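Laminin subunit ALPHA-1 (Mus musculus, PDB 2JD4) forms part of the basement-membrane protein laminin-111, its metal-binding LG4-5 domain pair probably contributing to anchorage at cell surfaces. Local coordinates at residues L237-G249 with H314-V326. The protein carries 4 engineered substitutions. Numbering follows the deposited sequence.
Sequences LLGISSAKVDAIG and HSTSADTNDPIYV. With MG (magnesium ion), chain D.
Ile240 and Ile324 lie side by side on neighbouring antiparallel strands, with CD1 of Ile240 3.6 Å from CG1 of Ile324, at the tightly packed end of the contact. CG2 of Ile324 also reaches CG and CD1 of Leu238. With CG1 beside the backbone N (chi1 -56°), CG2 of Ile240 is left anti to that nitrogen and meets OG1 and CB of Thr320, the two side chains crossing at about a right angle; OG1 is also hydrogen-bonded to Tyr216 O and Val218 N. Gly239 and Tyr325 form a hydrogen-bonded pair: Tyr325 N gives a nearly straight bond to Gly239 O (2.9 Å, 167° at the hydrogen), and Gly239 N returns one to Tyr325 O. Beyond Ile240 a water replaces direct pairing, accepting from Ser241 N and donating to Pro323 O. Strands 235-241 and 322-326 belong to the beta-sandwich of a laminin G domain, and where they separate, loops at the sandwich edge hold a magnesium ion. There the contact is polar and wetter: Asp246 OD2 and Asp319 OD2 each bind the metal at 2.2 Å, and three waters join them. Asp246 OD2 is gripped a second time by Asp319 N (2.8 Å), which comes to its anti side 20° out of the carboxylate plane. Between the two ends, Ser241 O sits over the face of the Asp322 carboxylate, nearest CG and without a hydrogen bond, while OD2 runs alongside CA of Ser242 and accepts from Asn321 N at 2.9 Å. Replacing Asp322 by an alanine would probably leave Asn321 N without this acceptor and open a gap beside Ser242. In the loop carrying Asp246, Ser242 OG donates to a lone pair of Asp246 O and accepts from Lys244 N, closing an ST turn.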
ATOM      1  N   LEU A 237       3.572  -1.885  17.439  1.00 17.21           N
ATOM      2  CA  LEU A 237       3.966  -1.480  16.093  1.00 17.47           C
ATOM      3  C   LEU A 237       4.460  -2.668  15.270  1.00 19.40           C
ATOM      4  O   LEU A 237       3.980  -2.902  14.156  1.00 16.27           O
ATOM      5  CB  LEU A 237       5.059  -0.404  16.162  1.00 19.07           C
ATOM      6  CG  LEU A 237       4.625   0.961  16.720  1.00 21.43           C
ATOM      7  CD1 LEU A 237       5.850   1.845  16.961  1.00 16.63           C
ATOM      8  CD2 LEU A 237       3.662   1.633  15.731  1.00 19.73           C
ATOM      9  N   LEU A 238       5.404  -3.430  15.818  1.00 16.43           N
ATOM     10  CA  LEU A 238       5.943  -4.567  15.092  1.00 17.64           C
ATOM     11  C   LEU A 238       6.532  -5.650  15.992  1.00 19.44           C
ATOM     12  O   LEU A 238       7.077  -5.361  17.061  1.00 20.80           O
ATOM     13  CB  LEU A 238       7.002  -4.071  14.095  1.00 15.60           C
ATOM     14  CG  LEU A 238       7.697  -5.036  13.129  1.00 21.71           C
ATOM     15  CD1 LEU A 238       8.084  -4.280  11.858  1.00 19.14           C
ATOM     16  CD2 LEU A 238       8.921  -5.671  13.797  1.00 21.97           C
ATOM     17  N   GLY A 239       6.401  -6.900  15.546  1.00 18.08           N
ATOM     18  CA  GLY A 239       6.929  -8.031  16.284  1.00 17.71           C
ATOM     19  C   GLY A 239       7.267  -9.216  15.391  1.00 18.73           C
ATOM     20  O   GLY A 239       6.521  -9.556  14.464  1.00 15.53           O
ATOM     21  N   ILE A 240       8.417  -9.831  15.651  1.00 18.22           N
ATOM     22  CA  ILE A 240       8.855 -11.015  14.911  1.00 20.39           C
ATOM     23  C   ILE A 240       9.337 -11.968  15.999  1.00 18.59           C
ATOM     24  O   ILE A 240      10.342 -11.697  16.660  1.00 16.88           O
ATOM     25  CB  ILE A 240      10.027 -10.697  13.957  1.00 22.85           C
ATOM     26  CG1 ILE A 240       9.633  -9.556  13.011  1.00 21.22           C
ATOM     27  CG2 ILE A 240      10.383 -11.938  13.143  1.00 22.48           C
ATOM     28  CD1 ILE A 240      10.758  -9.114  12.090  1.00 27.15           C
ATOM     29  N   SER A 241       8.633 -13.079  16.185  1.00 16.77           N
ATOM     30  CA  SER A 241       8.996 -14.001  17.255  1.00 18.19           C
ATOM     31  C   SER A 241       8.922 -15.489  16.935  1.00 20.43           C
ATOM     32  O   SER A 241       8.067 -15.936  16.170  1.00 22.05           O
ATOM     33  CB  SER A 241       8.110 -13.719  18.470  1.00 16.25           C
ATOM     34  OG  SER A 241       8.369 -14.628  19.530  1.00 21.10           O
ATOM     35  N   SER A 242       9.837 -16.253  17.529  1.00 22.27           N
ATOM     36  CA  SER A 242       9.839 -17.700  17.358  1.00 24.38           C
ATOM     37  C   SER A 242       8.848 -18.196  18.413  1.00 26.61           C
ATOM     38  O   SER A 242       8.447 -17.434  19.290  1.00 28.25           O
ATOM     39  CB  SER A 242      11.222 -18.276  17.651  1.00 26.65           C
ATOM     40  OG  SER A 242      11.569 -18.078  19.012  1.00 34.79           O
ATOM     41  N   ALA A 243       8.452 -19.461  18.332  1.00 25.98           N
ATOM     42  CA  ALA A 243       7.519 -20.010  19.308  1.00 29.24           C
ATOM     43  C   ALA A 243       8.266 -20.319  20.609  1.00 30.66           C
ATOM     44  O   ALA A 243       7.677 -20.798  21.579  1.00 31.48           O
ATOM     45  CB  ALA A 243       6.865 -21.278  18.754  1.00 29.40           C
ATOM     46  N   LYS A 244       9.564 -20.029  20.622  1.00 31.06           N
ATOM     47  CA  LYS A 244      10.395 -20.278  21.793  1.00 32.55           C
ATOM     48  C   LYS A 244      10.829 -19.009  22.528  1.00 30.06           C
ATOM     49  O   LYS A 244      10.016 -18.378  23.212  1.00 28.16           O
ATOM     50  CB  LYS A 244      11.634 -21.091  21.394  1.00 38.32           C
ATOM     51  CG  LYS A 244      11.309 -22.450  20.793  1.00 41.04           C
ATOM     52  CD  LYS A 244      12.575 -23.208  20.420  1.00 44.31           C
ATOM     53  CE  LYS A 244      12.246 -24.534  19.750  1.00 46.98           C
ATOM     54  NZ  LYS A 244      11.447 -25.423  20.636  1.00 48.96           N
ATOM     55  N   VAL A 245      12.102 -18.635  22.379  1.00 24.83           N
ATOM     56  CA  VAL A 245      12.654 -17.462  23.059  1.00 22.94           C
ATOM     57  C   VAL A 245      13.100 -16.296  22.151  1.00 23.55           C
ATOM     58  O   VAL A 245      12.702 -15.144  22.358  1.00 21.92           O
ATOM     59  CB  VAL A 245      13.856 -17.879  23.945  1.00 23.04           C
ATOM     60  CG1 VAL A 245      14.400 -16.673  24.705  1.00 19.02           C
ATOM     61  CG2 VAL A 245      13.427 -18.975  24.922  1.00 21.73           C
ATOM     62  N   ASP A 246      13.938 -16.590  21.163  1.00 24.45           N
ATOM     63  CA  ASP A 246      14.439 -15.563  20.248  1.00 22.16           C
ATOM     64  C   ASP A 246      13.325 -14.709  19.623  1.00 21.33           C
ATOM     65  O   ASP A 246      12.399 -15.242  19.006  1.00 22.99           O
ATOM     66  CB  ASP A 246      15.271 -16.225  19.146  1.00 21.21           C
ATOM     67  CG  ASP A 246      16.603 -16.753  19.662  1.00 27.40           C
ATOM     68  OD1 ASP A 246      16.736 -16.935  20.890  1.00 22.87           O
ATOM     69  OD2 ASP A 246      17.510 -16.987  18.839  1.00 26.67           O
ATOM     70  N   ALA A 247      13.429 -13.389  19.774  1.00 23.09           N
ATOM     71  CA  ALA A 247      12.426 -12.473  19.223  1.00 23.56           C
ATOM     72  C   ALA A 247      12.786 -10.994  19.373  1.00 25.31           C
ATOM     73  O   ALA A 247      13.666 -10.633  20.158  1.00 23.47           O
ATOM     74  CB  ALA A 247      11.077 -12.733  19.887  1.00 23.41           C
ATOM     75  N   ILE A 248      12.106 -10.144  18.601  1.00 23.45           N
ATOM     76  CA  ILE A 248      12.297  -8.695  18.671  1.00 21.56           C
ATOM     77  C   ILE A 248      10.922  -8.028  18.633  1.00 22.39           C
ATOM     78  O   ILE A 248       9.978  -8.581  18.067  1.00 22.07           O
ATOM     79  CB  ILE A 248      13.144  -8.143  17.496  1.00 24.60           C
ATOM     80  CG1 ILE A 248      12.377  -8.262  16.178  1.00 21.41           C
ATOM     81  CG2 ILE A 248      14.465  -8.901  17.405  1.00 26.67           C
ATOM     82  CD1 ILE A 248      13.042  -7.517  15.032  1.00 22.49           C
ATOM     83  N   GLY A 249      10.807  -6.850  19.239  1.00 24.14           N
ATOM     84  CA  GLY A 249       9.532  -6.149  19.256  1.00 23.24           C
ATOM     85  C   GLY A 249       9.664  -4.640  19.352  1.00 24.07           C
ATOM     86  O   GLY A 249      10.629  -4.130  19.919  1.00 24.54           O
ATOM     87  N   HIS A 314      25.840 -13.931  26.178  1.00 43.99           N
ATOM     88  CA  HIS A 314      26.208 -12.903  25.214  1.00 40.51           C
ATOM     89  C   HIS A 314      25.865 -13.281  23.775  1.00 38.94           C
ATOM     90  O   HIS A 314      26.495 -12.799  22.836  1.00 37.71           O
ATOM     91  CB  HIS A 314      27.702 -12.571  25.329  1.00 39.23           C
ATOM     92  CG  HIS A 314      28.591 -13.774  25.403  1.00 41.49           C
ATOM     93  ND1 HIS A 314      29.956 -13.675  25.570  1.00 43.90           N
ATOM     94  CD2 HIS A 314      28.314 -15.097  25.342  1.00 39.48           C
ATOM     95  CE1 HIS A 314      30.480 -14.887  25.609  1.00 45.35           C
ATOM     96  NE2 HIS A 314      29.505 -15.768  25.473  1.00 47.16           N
ATOM     97  N   SER A 315      24.864 -14.141  23.608  1.00 38.32           N
ATOM     98  CA  SER A 315      24.424 -14.552  22.277  1.00 38.45           C
ATOM     99  C   SER A 315      24.089 -13.277  21.501  1.00 37.02           C
ATOM    100  O   SER A 315      23.650 -12.291  22.090  1.00 31.69           O
ATOM    101  CB  SER A 315      23.175 -15.430  22.379  1.00 39.72           C
ATOM    102  OG  SER A 315      23.374 -16.503  23.281  1.00 42.43           O
ATOM    103  N   THR A 316      24.285 -13.295  20.186  1.00 37.44           N
ATOM    104  CA  THR A 316      24.016 -12.110  19.376  1.00 38.76           C
ATOM    105  C   THR A 316      23.018 -12.306  18.239  1.00 38.38           C
ATOM    106  O   THR A 316      22.579 -11.333  17.626  1.00 37.90           O
ATOM    107  CB  THR A 316      25.323 -11.556  18.768  1.00 43.07           C
ATOM    108  OG1 THR A 316      25.983 -12.593  18.028  1.00 43.45           O
ATOM    109  CG2 THR A 316      26.246 -11.048  19.863  1.00 46.58           C
ATOM    110  N   SER A 317      22.658 -13.551  17.949  1.00 36.01           N
ATOM    111  CA  SER A 317      21.721 -13.816  16.866  1.00 34.63           C
ATOM    112  C   SER A 317      20.285 -14.026  17.333  1.00 36.31           C
ATOM    113  O   SER A 317      20.021 -14.833  18.223  1.00 32.82           O
ATOM    114  CB  SER A 317      22.178 -15.039  16.066  1.00 35.13           C
ATOM    115  OG  SER A 317      21.238 -15.380  15.060  1.00 34.36           O
ATOM    116  N   ALA A 318      19.359 -13.274  16.744  1.00 36.15           N
ATOM    117  CA  ALA A 318      17.945 -13.417  17.070  1.00 33.58           C
ATOM    118  C   ALA A 318      17.463 -14.412  16.032  1.00 31.80           C
ATOM    119  O   ALA A 318      17.085 -14.045  14.917  1.00 30.43           O
ATOM    120  CB  ALA A 318      17.220 -12.096  16.919  1.00 33.73           C
ATOM    121  N   ASP A 319      17.496 -15.684  16.400  1.00 27.82           N
ATOM    122  CA  ASP A 319      17.112 -16.733  15.479  1.00 27.64           C
ATOM    123  C   ASP A 319      15.622 -16.912  15.294  1.00 29.34           C
ATOM    124  O   ASP A 319      15.030 -17.873  15.782  1.00 28.24           O
ATOM    125  CB  ASP A 319      17.768 -18.043  15.902  1.00 26.17           C
ATOM    126  CG  ASP A 319      19.278 -17.935  15.929  1.00 25.67           C
ATOM    127  OD1 ASP A 319      19.876 -17.697  14.856  1.00 31.46           O
ATOM    128  OD2 ASP A 319      19.863 -18.061  17.020  1.00 25.96           O
ATOM    129  N   THR A 320      15.021 -15.962  14.584  1.00 30.34           N
ATOM    130  CA  THR A 320      13.601 -16.017  14.288  1.00 31.28           C
ATOM    131  C   THR A 320      13.497 -16.669  12.919  1.00 32.87           C
ATOM    132  O   THR A 320      14.480 -16.758  12.184  1.00 32.05           O
ATOM    133  CB  THR A 320      12.975 -14.608  14.198  1.00 31.05           C
ATOM    134  OG1 THR A 320      13.458 -13.941  13.023  1.00 28.67           O
ATOM    135  CG2 THR A 320      13.335 -13.785  15.425  1.00 31.54           C
ATOM    136  N   ASN A 321      12.300 -17.126  12.588  1.00 33.09           N
ATOM    137  CA  ASN A 321      12.032 -17.754  11.303  1.00 31.69           C
ATOM    138  C   ASN A 321      10.520 -17.747  11.282  1.00 30.89           C
ATOM    139  O   ASN A 321       9.876 -18.780  11.089  1.00 29.01           O
ATOM    140  CB  ASN A 321      12.561 -19.192  11.282  1.00 34.19           C
ATOM    141  CG  ASN A 321      12.761 -19.718   9.873  1.00 38.41           C
ATOM    142  OD1 ASN A 321      13.172 -20.861   9.675  1.00 40.56           O
ATOM    143  ND2 ASN A 321      12.473 -18.878   8.882  1.00 34.09           N
ATOM    144  N   ASP A 322       9.965 -16.554  11.484  1.00 27.01           N
ATOM    145  CA  ASP A 322       8.525 -16.387  11.564  1.00 25.75           C
ATOM    146  C   ASP A 322       8.003 -15.135  10.864  1.00 24.06           C
ATOM    147  O   ASP A 322       8.776 -14.285  10.425  1.00 22.95           O
ATOM    148  CB  ASP A 322       8.135 -16.372  13.039  1.00 27.20           C
ATOM    149  CG  ASP A 322       8.645 -17.600  13.781  1.00 27.91           C
ATOM    150  OD1 ASP A 322       7.832 -18.489  14.093  1.00 26.12           O
ATOM    151  OD2 ASP A 322       9.862 -17.681  14.037  1.00 25.00           O
ATOM    152  N   PRO A 323       6.670 -15.019  10.736  1.00 23.28           N
ATOM    153  CA  PRO A 323       6.068 -13.856  10.079  1.00 24.26           C
ATOM    154  C   PRO A 323       6.284 -12.553  10.836  1.00 21.47           C
ATOM    155  O   PRO A 323       6.604 -12.549  12.026  1.00 20.40           O
ATOM    156  CB  PRO A 323       4.584 -14.232   9.997  1.00 24.81           C
ATOM    157  CG  PRO A 323       4.616 -15.732   9.945  1.00 23.64           C
ATOM    158  CD  PRO A 323       5.657 -16.060  10.983  1.00 21.51           C
ATOM    159  N   ILE A 324       6.109 -11.444  10.129  1.00 22.60           N
ATOM    160  CA  ILE A 324       6.256 -10.127  10.725  1.00 19.58           C
ATOM    161  C   ILE A 324       4.858  -9.594  11.018  1.00 18.84           C
ATOM    162  O   ILE A 324       4.061  -9.385  10.101  1.00 20.10           O
ATOM    163  CB  ILE A 324       6.960  -9.145   9.763  1.00 22.61           C
ATOM    164  CG1 ILE A 324       8.368  -9.647   9.429  1.00 21.26           C
ATOM    165  CG2 ILE A 324       7.034  -7.759  10.397  1.00 20.08           C
ATOM    166  CD1 ILE A 324       9.088  -8.786   8.403  1.00 24.59           C
ATOM    167  N   TYR A 325       4.562  -9.383  12.293  1.00 19.46           N
ATOM    168  CA  TYR A 325       3.260  -8.866  12.691  1.00 17.17           C
ATOM    169  C   TYR A 325       3.320  -7.359  12.856  1.00 17.78           C
ATOM    170  O   TYR A 325       4.142  -6.841  13.608  1.00 18.15           O
ATOM    171  CB  TYR A 325       2.786  -9.549  13.981  1.00 13.92           C
ATOM    172  CG  TYR A 325       2.182 -10.911  13.713  1.00 16.68           C
ATOM    173  CD1 TYR A 325       2.991 -12.030  13.500  1.00 17.80           C
ATOM    174  CD2 TYR A 325       0.801 -11.057  13.553  1.00 17.60           C
ATOM    175  CE1 TYR A 325       2.436 -13.262  13.121  1.00 18.86           C
ATOM    176  CE2 TYR A 325       0.239 -12.276  13.179  1.00 15.95           C
ATOM    177  CZ  TYR A 325       1.063 -13.374  12.959  1.00 22.48           C
ATOM    178  OH  TYR A 325       0.512 -14.570  12.551  1.00 24.95           O
ATOM    179  N   VAL A 326       2.447  -6.660  12.132  1.00 16.93           N
ATOM    180  CA  VAL A 326       2.415  -5.203  12.174  1.00 16.96           C
ATOM    181  C   VAL A 326       1.142  -4.633  12.788  1.00 14.57           C
ATOM    182  O   VAL A 326       0.038  -5.003  12.403  1.00 16.93           O
ATOM    183  CB  VAL A 326       2.562  -4.613  10.752  1.00 18.47           C
ATOM    184  CG1 VAL A 326       2.672  -3.104  10.836  1.00 16.07           C
ATOM    185  CG2 VAL A 326       3.781  -5.217  10.052  1.00 14.46           C
TER
HETATM  186 MG    MG D4062      19.285 -18.295  19.131  1.00 26.74          MG
HETATM  187  O   HOH W   1       6.296 -13.447  14.630  1.00 16.62           O
HETATM  188  O   HOH W   2      18.795 -18.393  21.304  1.00 26.81           O
HETATM  189  O   HOH W   3      20.872 -16.890  19.600  1.00 36.41           O
HETATM  190  O   HOH W   4      18.044 -19.762  18.589  1.00 22.35           O